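Local coordinates for protein-tyrosine-phosphatase (Shewanella sp., PDB 2Z72) that removes phosphate from phosphotyrosine as a cold-active phosphatase, probably using the pair of zinc ions held in its calcineurin-like phosphoesterase fold, at residues 6-11 with 26-31; 124-129 with 185-190; 157-162 with 176-181. All coordinates share one frame; numbering follows the deposited sequence. Where two conformers were deposited one is given.

Contact 1: residues 6-11 with 26-31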
ATOM      1  N   THR A   6      26.348  11.727   1.500  1.00 37.10           N
ATOM      2  CA  THR A   6      25.773  11.109   2.691  1.00 24.70           C
ATOM      3  C   THR A   6      24.261  11.054   2.555  1.00 27.14           C
ATOM      4  O   THR A   6      23.624  11.623   1.670  1.00 26.09           O
ATOM      5  CB  THR A   6      26.151  11.927   3.950  1.00 26.23           C
ATOM      6  OG1 THR A   6      25.567  13.222   3.623  1.00 27.73           O
ATOM      7  CG2 THR A   6      27.621  12.165   4.190  1.00 31.30           C
ATOM      8  N   GLU A   7      23.692  10.294   3.479  1.00 24.94           N
ATOM      9  CA  GLU A   7      22.270  10.277   3.447  1.00 19.24           C
ATOM     10  C   GLU A   7      21.528  11.115   4.502  1.00 14.40           C
ATOM     11  O   GLU A   7      22.000  11.407   5.591  1.00 15.93           O
ATOM     12  CB  GLU A   7      21.938   8.773   3.673  1.00 22.88           C
ATOM     13  CG  GLU A   7      22.821   7.832   2.861  1.00 30.47           C
ATOM     14  CD  GLU A   7      22.256   7.678   1.478  1.00 20.93           C
ATOM     15  OE1 GLU A   7      21.156   8.231   1.199  1.00 22.32           O
ATOM     16  OE2 GLU A   7      22.940   7.011   0.692  1.00 19.88           O
ATOM     17  N   PHE A   8      20.297  11.422   4.136  1.00 11.88           N
ATOM     18  CA  PHE A   8      19.266  11.906   5.040  1.00 11.63           C
ATOM     19  C   PHE A   8      18.099  10.940   4.948  1.00 10.41           C
ATOM     20  O   PHE A   8      17.673  10.670   3.825  1.00 10.91           O
ATOM     21  CB  PHE A   8      18.819  13.319   4.667  1.00 13.93           C
ATOM     22  CG  PHE A   8      19.896  14.370   4.855  1.00 14.79           C
ATOM     23  CD1 PHE A   8      20.912  14.506   3.929  1.00 18.25           C
ATOM     24  CD2 PHE A   8      19.901  15.220   5.954  1.00 16.49           C
ATOM     25  CE1 PHE A   8      21.870  15.453   4.097  1.00 22.62           C
ATOM     26  CE2 PHE A   8      20.863  16.215   6.115  1.00 19.19           C
ATOM     27  CZ  PHE A   8      21.842  16.309   5.180  1.00 21.06           C
ATOM     28  N   ASP A   9      17.617  10.453   6.078  1.00 10.29           N
ATOM     29  CA  ASP A   9      16.582   9.413   6.057  1.00  9.89           C
ATOM     30  C   ASP A   9      15.833   9.436   7.382  1.00  9.73           C
ATOM     31  O   ASP A   9      16.423   9.688   8.431  1.00 10.93           O
ATOM     32  CB  ASP A   9      17.202   8.066   5.830  1.00  9.53           C
ATOM     33  CG  ASP A   9      16.235   6.895   5.785  1.00  9.13           C
ATOM     34  OD1 ASP A   9      16.668   5.826   6.245  1.00  9.55           O
ATOM     35  OD2 ASP A   9      15.102   7.075   5.287  1.00  9.39           O
ATOM     36  N   GLY A  10      14.576   9.122   7.334  1.00  9.93           N
ATOM     37  CA  GLY A  10      13.735   9.049   8.529  1.00  9.75           C
ATOM     38  C   GLY A  10      12.545   9.945   8.475  1.00  9.48           C
ATOM     39  O   GLY A  10      12.214  10.509   7.425  1.00 10.89           O
ATOM     40  N   PRO A  11      11.845  10.129   9.596  1.00  9.54           N
ATOM     41  CA  PRO A  11      12.191   9.553  10.876  1.00  9.00           C
ATOM     42  C   PRO A  11      11.707   8.124  11.048  1.00  8.85           C
ATOM     43  O   PRO A  11      10.780   7.666  10.366  1.00  9.13           O
ATOM     44  CB  PRO A  11      11.407  10.477  11.815  1.00  9.44           C
ATOM     45  CG  PRO A  11      10.174  10.871  11.058  1.00 10.22           C
ATOM     46  CD  PRO A  11      10.669  11.021   9.634  1.00  9.90           C
ATOM     47  N   ILE A  26      18.298  10.093  10.421  1.00  9.91           N
ATOM     48  CA  ILE A  26      19.619  10.060   9.803  1.00 11.23           C
ATOM     49  C   ILE A  26      19.833  11.384   9.092  1.00 12.27           C
ATOM     50  O   ILE A  26      19.113  11.707   8.160  1.00 13.01           O
ATOM     51  CB  ILE A  26      19.765   8.905   8.800  0.65 12.45           C
ATOM     52  CG1 ILE A  26      19.372   7.593   9.397  0.65 11.85           C
ATOM     53  CG2 ILE A  26      21.199   8.869   8.275  0.65 14.80           C
ATOM     54  CD1 ILE A  26      19.989   7.272  10.753  0.65 15.64           C
ATOM     55  N   CYS A  27      20.780  12.174   9.609  1.00 15.37           N
ATOM     56  CA  CYS A  27      21.049  13.512   9.084  1.00 16.91           C
ATOM     57  C   CYS A  27      22.524  13.581   8.710  1.00 16.59           C
ATOM     58  O   CYS A  27      23.384  13.571   9.595  1.00 15.87           O
ATOM     59  CB  CYS A  27      20.693  14.556  10.139  1.00 17.98           C
ATOM     60  SG  CYS A  27      19.067  14.397  10.846  1.00 23.00           S
ATOM     61  N   ASP A  28      22.863  13.596   7.438  1.00 20.45           N
ATOM     62  CA  ASP A  28      24.269  13.655   6.986  1.00 20.95           C
ATOM     63  C   ASP A  28      25.042  12.492   7.556  1.00 19.56           C
ATOM     64  O   ASP A  28      26.184  12.696   8.039  1.00 21.47           O
ATOM     65  CB  ASP A  28      24.902  14.964   7.398  1.00 20.95           C
ATOM     66  CG  ASP A  28      26.036  15.473   6.530  1.00 23.35           C
ATOM     67  OD1 ASP A  28      26.324  14.992   5.421  1.00 26.71           O
ATOM     68  OD2 ASP A  28      26.629  16.439   7.056  1.00 31.34           O
ATOM     69  N   ASN A  29      24.532  11.303   7.473  1.00 17.42           N
ATOM     70  CA  ASN A  29      25.174  10.067   7.895  1.00 17.95           C
ATOM     71  C   ASN A  29      25.482  10.013   9.399  1.00 16.33           C
ATOM     72  O   ASN A  29      26.317   9.219   9.833  1.00 20.78           O
ATOM     73  CB  ASN A  29      26.429   9.667   7.130  1.00 21.10           C
ATOM     74  CG  ASN A  29      26.122   8.925   5.832  1.00 22.91           C
ATOM     75  OD1 ASN A  29      24.949   8.772   5.464  1.00 22.68           O
ATOM     76  ND2 ASN A  29      27.155   8.509   5.104  1.00 27.57           N
ATOM     77  N   ARG A  30      24.728  10.759  10.193  1.00 14.97           N
ATOM     78  CA  ARG A  30      24.872  10.704  11.618  1.00 14.50           C
ATOM     79  C   ARG A  30      23.445  10.585  12.192  1.00 13.21           C
ATOM     80  O   ARG A  30      22.460  11.009  11.582  1.00 14.95           O
ATOM     81  CB  ARG A  30      25.548  11.965  12.157  1.00 17.28           C
ATOM     82  CG  ARG A  30      26.987  12.137  11.729  1.00 23.92           C
ATOM     83  CD  ARG A  30      28.053  11.431  12.580  1.00 28.87           C
ATOM     84  NE  ARG A  30      28.076   9.984  12.309  1.00 34.13           N
ATOM     85  CZ  ARG A  30      28.703   9.243  11.430  1.00 44.62           C
ATOM     86  NH1 ARG A  30      28.514   7.916  11.448  1.00 62.95           N
ATOM     87  NH2 ARG A  30      29.492   9.892  10.560  1.00 49.69           N
ATOM     88  N   LEU A  31      23.319  10.011  13.373  1.00 12.41           N
ATOM     89  CA  LEU A  31      22.028   9.853  14.023  1.00 11.93           C
ATOM     90  C   LEU A  31      21.706  11.024  14.910  1.00 10.95           C
ATOM     91  O   LEU A  31      22.503  11.415  15.746  1.00 11.71           O
ATOM     92  CB  LEU A  31      22.080   8.566  14.846  1.00 12.38           C
ATOM     93  CG  LEU A  31      20.790   8.189  15.586  1.00 11.68           C
ATOM     94  CD1 LEU A  31      19.609   8.026  14.626  1.00 16.63           C
ATOM     95  CD2 LEU A  31      20.995   6.940  16.426  1.00 13.74           C
TER
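Thr-6 meets the turn of 27-30 with its whole side chain. Its CB lies 3.5 Å from Asn-29 CG, its methyl CG2 reaches Asp-28 OD1 and Asn-29 ND2, and its hydroxyl OG1 donates to Asp-28 OD1 at 2.6 Å, on the lone pair that faces away from the other carboxylate oxygen. The hydroxyl stands between the backbone N and the carbonyl carbon (chi1 60°). Asn-29 binds Glu-7 in both directions: Glu-7 N gives a nearly straight bond of 2.8 Å to Asn-29 OD1, approaching from above the amide plane, and Asn-29 N donates to Glu-7 O. The carboxylate of Glu-7 turns off to a salt bridge with Arg-165. The Phe-8 ring lies flat over the start of the turn, with Asp-28 N 3.5 Å above its plane and over its centre. Asp-28 CB meets Phe-8 CZ at 4.0 Å; the two side chains lie side by side, with ring and carboxylate planes nearly parallel. Asp-9 and Ile-26 then exchange backbone bonds, Asp-9 N to Ile-26 O at 2.9 Å and Ile-26 N to Asp-9 O at 2.8 Å. Cys-27, whose sulfur is tied to Cys-47, opens a type I' turn ending at Arg-30. This is a three-stranded antiparallel meander, in which the residues leading into the first strand bind the turn between the second and third.

Contact 2: residues 124-129 with 185-190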
ATOM      1  N   GLU A 124       9.680   8.653   2.940  1.00  8.06           N
ATOM      2  CA  GLU A 124       8.906   9.742   2.377  1.00  8.23           C
ATOM      3  C   GLU A 124       7.525   9.217   1.975  1.00  7.83           C
ATOM      4  O   GLU A 124       6.527   9.859   2.257  1.00  8.18           O
ATOM      5  CB  GLU A 124       9.613  10.380   1.196  1.00  8.47           C
ATOM      6  CG  GLU A 124      10.906  11.130   1.567  1.00  9.56           C
ATOM      7  CD  GLU A 124      12.101  10.319   1.933  1.00  9.49           C
ATOM      8  OE1 GLU A 124      12.183   9.096   1.725  1.00  9.00           O
ATOM      9  OE2 GLU A 124      13.043  10.971   2.511  1.00 11.53           O
ATOM     10  N   VAL A 125       7.474   8.097   1.278  1.00  7.54           N
ATOM     11  CA  VAL A 125       6.192   7.520   0.909  1.00  7.53           C
ATOM     12  C   VAL A 125       5.398   7.144   2.113  1.00  7.14           C
ATOM     13  O   VAL A 125       4.176   7.441   2.205  1.00  8.04           O
ATOM     14  CB  VAL A 125       6.346   6.325  -0.049  1.00  7.75           C
ATOM     15  CG1 VAL A 125       4.950   5.792  -0.388  1.00  9.08           C
ATOM     16  CG2 VAL A 125       7.068   6.725  -1.322  1.00  8.91           C
ATOM     17  N   LEU A 126       6.012   6.465   3.089  1.00  7.67           N
ATOM     18  CA  LEU A 126       5.264   6.011   4.250  1.00  7.96           C
ATOM     19  C   LEU A 126       4.646   7.154   5.009  1.00  7.55           C
ATOM     20  O   LEU A 126       3.446   7.146   5.346  1.00  8.01           O
ATOM     21  CB  LEU A 126       6.195   5.170   5.146  1.00  7.94           C
ATOM     22  CG  LEU A 126       6.580   3.780   4.625  1.00  7.80           C
ATOM     23  CD1 LEU A 126       7.723   3.230   5.438  1.00  8.81           C
ATOM     24  CD2 LEU A 126       5.420   2.789   4.686  1.00  8.53           C
ATOM     25  N   TRP A 127       5.445   8.183   5.316  1.00  7.78           N
ATOM     26  CA  TRP A 127       4.904   9.284   6.113  1.00  7.83           C
ATOM     27  C   TRP A 127       3.892  10.099   5.320  1.00  8.27           C
ATOM     28  O   TRP A 127       2.972  10.663   5.925  1.00  8.78           O
ATOM     29  CB  TRP A 127       6.023  10.159   6.704  1.00  8.25           C
ATOM     30  CG  TRP A 127       6.767   9.480   7.797  1.00  8.46           C
ATOM     31  CD1 TRP A 127       8.041   9.038   7.819  1.00  8.72           C
ATOM     32  CD2 TRP A 127       6.198   9.151   9.086  1.00  8.72           C
ATOM     33  NE1 TRP A 127       8.316   8.466   9.023  1.00  9.08           N
ATOM     34  CE2 TRP A 127       7.216   8.520   9.828  1.00  8.52           C
ATOM     35  CE3 TRP A 127       4.946   9.339   9.704  1.00  9.23           C
ATOM     36  CZ2 TRP A 127       7.018   8.069  11.124  1.00  9.77           C
ATOM     37  CZ3 TRP A 127       4.754   8.888  10.989  1.00 10.56           C
ATOM     38  CH2 TRP A 127       5.776   8.263  11.693  1.00 10.62           C
ATOM     39  N   PHE A 128       4.064  10.223   4.017  1.00  7.95           N
ATOM     40  CA  PHE A 128       3.092  10.870   3.193  1.00  8.50           C
ATOM     41  C   PHE A 128       1.776  10.103   3.260  1.00  7.73           C
ATOM     42  O   PHE A 128       0.713  10.723   3.423  1.00  8.52           O
ATOM     43  CB  PHE A 128       3.591  10.972   1.746  1.00  8.82           C
ATOM     44  CG  PHE A 128       2.524  11.438   0.779  1.00  8.97           C
ATOM     45  CD1 PHE A 128       2.094  12.745   0.737  1.00 11.17           C
ATOM     46  CD2 PHE A 128       1.958  10.529  -0.082  1.00 11.54           C
ATOM     47  CE1 PHE A 128       1.105  13.148  -0.137  1.00 12.38           C
ATOM     48  CE2 PHE A 128       0.961  10.934  -0.963  1.00 14.04           C
ATOM     49  CZ  PHE A 128       0.544  12.252  -1.015  1.00 13.81           C
ATOM     50  N   MET A 129       1.826   8.797   3.126  1.00  8.12           N
ATOM     51  CA  MET A 129       0.585   7.993   3.145  1.00  7.82           C
ATOM     52  C   MET A 129      -0.062   8.009   4.516  1.00  7.92           C
ATOM     53  O   MET A 129      -1.301   7.955   4.581  1.00  8.67           O
ATOM     54  CB  MET A 129       0.866   6.593   2.638  1.00  8.28           C
ATOM     55  CG  MET A 129       1.191   6.478   1.159  1.00  8.73           C
ATOM     56  SD  MET A 129      -0.028   7.224   0.066  1.00  9.79           S
ATOM     57  CE  MET A 129      -1.447   6.216   0.463  1.00 12.04           C
ATOM     58  N   THR A 185       7.192   0.329  16.745  1.00  9.25           N
ATOM     59  CA  THR A 185       7.330   1.513  15.969  1.00  8.70           C
ATOM     60  C   THR A 185       5.978   2.057  15.527  1.00  8.30           C
ATOM     61  O   THR A 185       5.020   1.278  15.287  1.00  9.11           O
ATOM     62  CB  THR A 185       8.233   1.329  14.713  1.00  8.41           C
ATOM     63  OG1 THR A 185       7.558   0.565  13.742  1.00  8.49           O
ATOM     64  CG2 THR A 185       9.584   0.694  15.119  1.00  9.68           C
ATOM     65  N   GLU A 186       5.868   3.361  15.362  1.00  8.27           N
ATOM     66  CA  GLU A 186       4.655   3.994  14.881  1.00  8.28           C
ATOM     67  C   GLU A 186       4.216   3.436  13.535  1.00  8.72           C
ATOM     68  O   GLU A 186       3.049   3.036  13.347  1.00  8.47           O
ATOM     69  CB  GLU A 186       4.846   5.504  14.782  1.00  8.77           C
ATOM     70  CG  GLU A 186       3.605   6.290  14.390  1.00  9.25           C
ATOM     71  CD  GLU A 186       2.508   6.287  15.424  1.00 10.17           C
ATOM     72  OE1 GLU A 186       1.351   6.609  15.077  1.00 11.18           O
ATOM     73  OE2 GLU A 186       2.757   5.900  16.580  1.00 10.91           O
ATOM     74  N   ILE A 187       5.129   3.415  12.571  1.00  8.84           N
ATOM     75  CA  ILE A 187       4.807   2.895  11.230  1.00  7.54           C
ATOM     76  C   ILE A 187       4.442   1.420  11.322  1.00  7.53           C
ATOM     77  O   ILE A 187       3.493   0.991  10.650  1.00  7.97           O
ATOM     78  CB  ILE A 187       5.930   3.183  10.241  1.00  7.90           C
ATOM     79  CG1 ILE A 187       6.118   4.673   9.978  1.00  8.62           C
ATOM     80  CG2 ILE A 187       5.701   2.407   8.943  1.00  8.46           C
ATOM     81  CD1 ILE A 187       4.948   5.383   9.346  1.00  9.36           C
ATOM     82  N   GLY A 188       5.162   0.650  12.104  1.00  7.66           N
ATOM     83  CA  GLY A 188       4.856  -0.746  12.227  1.00  7.74           C
ATOM     84  C   GLY A 188       3.503  -0.962  12.816  1.00  7.85           C
ATOM     85  O   GLY A 188       2.798  -1.923  12.412  1.00  8.22           O
ATOM     86  N   GLN A 189       3.076  -0.194  13.803  1.00  8.53           N
ATOM     87  CA  GLN A 189       1.762  -0.307  14.416  1.00  7.72           C
ATOM     88  C   GLN A 189       0.687   0.050  13.390  1.00  8.34           C
ATOM     89  O   GLN A 189      -0.344  -0.658  13.271  1.00  9.18           O
ATOM     90  CB  GLN A 189       1.686   0.632  15.620  1.00  9.25           C
ATOM     91  CG  GLN A 189       2.550   0.171  16.767  1.00  9.64           C
ATOM     92  CD  GLN A 189       2.873   1.255  17.756  1.00  9.97           C
ATOM     93  OE1 GLN A 189       2.316   2.322  17.781  1.00 12.94           O
ATOM     94  NE2 GLN A 189       3.849   0.934  18.615  1.00 11.25           N
ATOM     95  N   TRP A 190       0.898   1.120  12.655  1.00  8.09           N
ATOM     96  CA  TRP A 190      -0.010   1.539  11.597  1.00  7.34           C
ATOM     97  C   TRP A 190      -0.164   0.453  10.563  1.00  7.40           C
ATOM     98  O   TRP A 190      -1.304   0.047  10.194  1.00  7.54           O
ATOM     99  CB  TRP A 190       0.513   2.795  11.007  1.00  7.21           C
ATOM    100  CG  TRP A 190      -0.169   3.419   9.846  1.00  7.14           C
ATOM    101  CD1 TRP A 190      -1.421   3.920   9.704  1.00  8.27           C
ATOM    102  CD2 TRP A 190       0.481   3.690   8.584  1.00  7.58           C
ATOM    103  NE1 TRP A 190      -1.627   4.459   8.460  1.00  8.10           N
ATOM    104  CE2 TRP A 190      -0.465   4.324   7.767  1.00  7.98           C
ATOM    105  CE3 TRP A 190       1.740   3.438   8.095  1.00  8.95           C
ATOM    106  CZ2 TRP A 190      -0.176   4.730   6.457  1.00  8.93           C
ATOM    107  CZ3 TRP A 190       2.039   3.845   6.804  1.00 10.16           C
ATOM    108  CH2 TRP A 190       1.097   4.477   6.006  1.00  9.88           C
TER
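Ile-187 sets its CD1 methyl squarely on the indole of Trp-127, 3.6 Å from the centroid of the six-membered ring and only 4° off its normal, a CH-pi contact. CG1 follows over the same face, 3.7 Å from Trp-127 CZ2. Ile-187 CG1 lies beside the backbone N, whereas the other branch, CG2, is anti to that N and meets Leu-126 CD1 at 4.1 Å. One isoleucine thus touches two successive residues of helix 122-138. The Glu-186 and Trp-127 side chains cross at about a right angle, CG of Glu-186 lying 4.0 Å from Trp-127 CH2, though the carboxylate and ring planes are nearly parallel; the carboxylate goes on to Tyr-130, Lys-60 and Thr-15. Trp-127 NE1 bonds to Pro-11 O, which probably helps to fix the rotation of the indole. An alanine in place of Trp-127 would probably leave the Ile-187 CD1 methyl without its aromatic platform and Pro-11 O without this donor.

The contact joins two helices of the calcineurin-like phosphoesterase domain, 122-138 and 186-192, whose local axes pass 11.4 Å apart at 61°. Large side chains span that distance, and no hydrogen bond crosses between the segments. Thr-185 is the N-cap of the second helix, OG1 accepting from Gly-188 N.

One turn on from Glu-186, Trp-190 reaches back with CG anti to its backbone N (chi1 176°). The far end of its six-membered ring presses on the first helix: CH2 comes 3.6 Å from Leu-126 O, and CZ3 meets Leu-126 CD2. Met-129 CB sits at the ring edge, in its plane, 4.0 Å from CH2. Trp-190 NE1 is bound by Asp-133 OD2, one turn farther along helix 122-138.

Contact 3: residues 157-162 with 176-181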
ATOM      1  N   GLY A 157      11.221  -9.910   7.954  1.00 12.54           N
ATOM      2  CA  GLY A 157      12.648 -10.173   7.905  1.00 14.24           C
ATOM      3  C   GLY A 157      13.202 -10.703   6.616  1.00 14.96           C
ATOM      4  O   GLY A 157      14.372 -11.168   6.630  1.00 17.06           O
ATOM      5  N   ASP A 158      12.450 -10.623   5.528  1.00 12.67           N
ATOM      6  CA  ASP A 158      12.975 -10.959   4.196  1.00 13.36           C
ATOM      7  C   ASP A 158      13.382  -9.662   3.554  1.00 13.70           C
ATOM      8  O   ASP A 158      12.533  -8.883   3.062  1.00 12.30           O
ATOM      9  CB  ASP A 158      11.901 -11.722   3.423  1.00 14.26           C
ATOM     10  CG  ASP A 158      12.336 -12.099   2.046  1.00 14.73           C
ATOM     11  OD1 ASP A 158      13.478 -11.741   1.681  1.00 16.29           O
ATOM     12  OD2 ASP A 158      11.567 -12.755   1.339  1.00 19.36           O
ATOM     13  N   LEU A 159      14.712  -9.418   3.578  1.00 13.81           N
ATOM     14  CA  LEU A 159      15.245  -8.111   3.247  1.00 13.03           C
ATOM     15  C   LEU A 159      15.976  -8.083   1.929  1.00 14.00           C
ATOM     16  O   LEU A 159      16.799  -7.164   1.653  1.00 17.07           O
ATOM     17  CB  LEU A 159      16.145  -7.635   4.436  1.00 13.35           C
ATOM     18  CG  LEU A 159      15.432  -7.723   5.787  1.00 13.15           C
ATOM     19  CD1 LEU A 159      16.357  -7.299   6.910  1.00 15.49           C
ATOM     20  CD2 LEU A 159      14.164  -6.889   5.822  1.00 13.86           C
ATOM     21  N   ARG A 160      15.691  -9.053   1.069  1.00 13.75           N
ATOM     22  CA  ARG A 160      16.406  -9.168  -0.204  1.00 14.00           C
ATOM     23  C   ARG A 160      16.312  -7.941  -1.084  1.00 13.44           C
ATOM     24  O   ARG A 160      17.221  -7.757  -1.912  1.00 18.10           O
ATOM     25  CB  ARG A 160      15.894 -10.365  -1.022  1.00 13.27           C
ATOM     26  CG  ARG A 160      16.273 -11.663  -0.383  1.00 13.10           C
ATOM     27  CD  ARG A 160      15.695 -12.854  -1.148  1.00 12.88           C
ATOM     28  NE  ARG A 160      14.235 -12.876  -0.884  1.00 14.59           N
ATOM     29  CZ  ARG A 160      13.406 -13.638  -1.539  1.00 14.71           C
ATOM     30  NH1 ARG A 160      13.836 -14.439  -2.507  1.00 17.97           N
ATOM     31  NH2 ARG A 160      12.115 -13.599  -1.277  1.00 17.58           N
ATOM     32  N   TYR A 161      15.247  -7.153  -0.983  1.00 13.45           N
ATOM     33  CA  TYR A 161      14.938  -6.113  -1.938  1.00 12.61           C
ATOM     34  C   TYR A 161      15.042  -4.705  -1.380  1.00 11.29           C
ATOM     35  O   TYR A 161      14.702  -3.704  -2.062  1.00 12.41           O
ATOM     36  CB  TYR A 161      13.533  -6.382  -2.546  1.00 14.08           C
ATOM     37  CG  TYR A 161      13.461  -7.829  -3.036  1.00 15.99           C
ATOM     38  CD1 TYR A 161      12.726  -8.769  -2.379  1.00 16.67           C
ATOM     39  CD2 TYR A 161      14.219  -8.283  -4.070  1.00 16.98           C
ATOM     40  CE1 TYR A 161      12.646 -10.090  -2.765  1.00 17.02           C
ATOM     41  CE2 TYR A 161      14.149  -9.614  -4.496  1.00 18.90           C
ATOM     42  CZ  TYR A 161      13.379 -10.492  -3.813  1.00 17.18           C
ATOM     43  OH  TYR A 161      13.279 -11.817  -4.169  1.00 19.26           O
ATOM     44  N   VAL A 162      15.567  -4.541  -0.188  1.00 10.69           N
ATOM     45  CA  VAL A 162      15.752  -3.254   0.455  1.00 10.15           C
ATOM     46  C   VAL A 162      16.901  -2.495  -0.202  1.00 10.32           C
ATOM     47  O   VAL A 162      17.989  -3.035  -0.385  1.00 11.15           O
ATOM     48  CB  VAL A 162      16.004  -3.442   1.952  1.00  9.86           C
ATOM     49  CG1 VAL A 162      16.179  -2.119   2.656  1.00 10.70           C
ATOM     50  CG2 VAL A 162      14.819  -4.227   2.586  1.00 12.61           C
ATOM     51  N   PRO A 176      18.248  -4.409  12.793  1.00 11.81           N
ATOM     52  CA  PRO A 176      18.015  -4.809  11.399  1.00 11.83           C
ATOM     53  C   PRO A 176      16.781  -4.148  10.824  1.00 11.02           C
ATOM     54  O   PRO A 176      15.898  -3.622  11.528  1.00 10.47           O
ATOM     55  CB  PRO A 176      17.857  -6.316  11.440  1.00 14.58           C
ATOM     56  CG  PRO A 176      17.419  -6.606  12.811  1.00 16.86           C
ATOM     57  CD  PRO A 176      18.054  -5.570  13.706  1.00 13.02           C
ATOM     58  N   TYR A 177      16.651  -4.099   9.491  1.00  9.95           N
ATOM     59  CA  TYR A 177      15.652  -3.285   8.848  1.00  9.90           C
ATOM     60  C   TYR A 177      14.232  -3.671   9.247  1.00  9.27           C
ATOM     61  O   TYR A 177      13.379  -2.807   9.409  1.00  9.28           O
ATOM     62  CB  TYR A 177      15.806  -3.398   7.335  1.00  9.68           C
ATOM     63  CG  TYR A 177      15.018  -2.446   6.506  1.00  9.45           C
ATOM     64  CD1 TYR A 177      13.854  -2.884   5.841  1.00  9.62           C
ATOM     65  CD2 TYR A 177      15.373  -1.126   6.278  1.00  9.47           C
ATOM     66  CE1 TYR A 177      13.107  -2.015   5.061  1.00  9.16           C
ATOM     67  CE2 TYR A 177      14.669  -0.279   5.499  1.00  9.00           C
ATOM     68  CZ  TYR A 177      13.512  -0.731   4.876  1.00  9.18           C
ATOM     69  OH  TYR A 177      12.775   0.050   4.060  1.00  9.63           O
ATOM     70  N   ASN A 178      13.974  -4.952   9.425  1.00  9.81           N
ATOM     71  CA  ASN A 178      12.644  -5.369   9.908  1.00 10.06           C
ATOM     72  C   ASN A 178      12.322  -4.756  11.246  1.00 10.19           C
ATOM     73  O   ASN A 178      11.130  -4.496  11.537  1.00 10.51           O
ATOM     74  CB  ASN A 178      12.574  -6.885   9.916  1.00 11.32           C
ATOM     75  CG  ASN A 178      13.636  -7.567  10.714  1.00 12.33           C
ATOM     76  OD1 ASN A 178      14.820  -7.383  10.350  1.00 13.60           O
ATOM     77  ND2 ASN A 178      13.327  -8.348  11.726  1.00 16.13           N
ATOM     78  N   LYS A 179      13.292  -4.555  12.091  1.00 10.68           N
ATOM     79  CA  LYS A 179      13.063  -3.976  13.429  1.00 11.88           C
ATOM     80  C   LYS A 179      12.953  -2.477  13.391  1.00 14.30           C
ATOM     81  O   LYS A 179      12.618  -1.815  14.384  1.00 24.67           O
ATOM     82  CB  LYS A 179      14.124  -4.491  14.373  1.00 13.55           C
ATOM     83  CG  LYS A 179      14.019  -5.952  14.641  1.00 15.41           C
ATOM     84  CD  LYS A 179      12.743  -6.292  15.402  1.00 19.96           C
ATOM     85  CE  LYS A 179      12.828  -7.773  15.835  1.00 27.45           C
ATOM     86  NZ  LYS A 179      11.457  -8.280  16.129  1.00 26.19           N
ATOM     87  N   LEU A 180      13.205  -1.828  12.258  1.00  9.74           N
ATOM     88  CA  LEU A 180      12.873  -0.431  12.085  1.00  9.70           C
ATOM     89  C   LEU A 180      11.403  -0.231  11.802  1.00  9.13           C
ATOM     90  O   LEU A 180      10.943   0.907  11.802  1.00  9.80           O
ATOM     91  CB  LEU A 180      13.741   0.178  10.978  1.00 10.18           C
ATOM     92  CG  LEU A 180      15.245   0.210  11.225  1.00 11.35           C
ATOM     93  CD1 LEU A 180      15.986   0.792  10.028  1.00 14.25           C
ATOM     94  CD2 LEU A 180      15.549   1.058  12.463  1.00 15.35           C
ATOM     95  N   TYR A 181      10.684  -1.312  11.610  1.00  8.23           N
ATOM     96  CA  TYR A 181       9.231  -1.302  11.303  1.00  8.07           C
ATOM     97  C   TYR A 181       8.482  -2.316  12.144  1.00  8.89           C
ATOM     98  O   TYR A 181       7.423  -2.814  11.750  1.00  9.23           O
ATOM     99  CB  TYR A 181       8.979  -1.572   9.785  1.00  8.56           C
ATOM    100  CG  TYR A 181       9.667  -0.487   8.957  1.00  8.06           C
ATOM    101  CD1 TYR A 181       9.080   0.770   8.844  1.00  8.46           C
ATOM    102  CD2 TYR A 181      10.887  -0.654   8.357  1.00  8.41           C
ATOM    103  CE1 TYR A 181       9.690   1.796   8.134  1.00  8.11           C
ATOM    104  CE2 TYR A 181      11.511   0.325   7.663  1.00  8.92           C
ATOM    105  CZ  TYR A 181      10.916   1.556   7.532  1.00  8.33           C
ATOM    106  OH  TYR A 181      11.535   2.545   6.809  1.00  8.86           O
TER
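Asp-158 is gripped side-on by Arg-160, NH2 donating to OD2 at 2.8 Å and NE to OD1 at 2.9 Å. Each oxygen uses the lone pair on the side of its partner oxygen, and both lie somewhat tilted from the guanidinium plane. This salt bridge spans the start of the loop 157-162, with the Tyr-161 hydroxyl over the centre of the guanidinium face. Toward 176-181 the contact is mainly apolar, with no hydrogen bond across. Val-162 puts CG1 over the middle of the Tyr-177 ring, 3.6 Å from its centroid and 8° off the normal, a CH-pi contact. Val-162 CG2 lies 3.7 Å from Tyr-177 CD1. The opposite face of that ring carries Tyr-181 CE2, nearer the rim, so a valine and a second tyrosine sandwich the phenol. Leu-159 brings CD2 to the ring edge, near its plane, and CD1 to 4.0 Å from Tyr-177 CB. CD1 also approaches Asn-178 OD1 at 3.8 Å, the two side chains crossing at about a right angle. Asn-178 CG stands between the backbone N and carbonyl carbon (chi1 56°), which brings it to 4.0 Å from Gly-157 CA; CB lies 3.9 Å from Gly-157 N. Gly-157, just past the end of helix 149-156, completes a Schellman motif with its positive phi of 96°. A type I turn from Leu-159 to Val-162 then leads toward helix 166-172, beyond which 177-180 form an irregular turn with helical backbone angles. The arrangement is a Schellman-capped helix end whose following loop packs on the loop that leaves the next helix.

Contact 2 is core, with every touching residue buried; contact 3 lies at the surface, and contact 1 is partly buried at the periphery, its centre about 25 Å from the centre of the chain. Contact 1 relies on polar bonds between strands and a turn, whereas contacts 2 and 3 have no hydrogen bond between their segments and share the use of an aliphatic methyl over an aromatic face. Contacts 2 and 3 meet through Tyr-181, which packs on Leu-126 and Ile-187, and through Thr-185 against the backbone of 179-180. Contact 1 reaches contact 2 through Pro-11 and Trp-127, joining the N-terminal sheet to helix 122-138, but does not touch contact 3, whose nearest atoms are about 6 Å away.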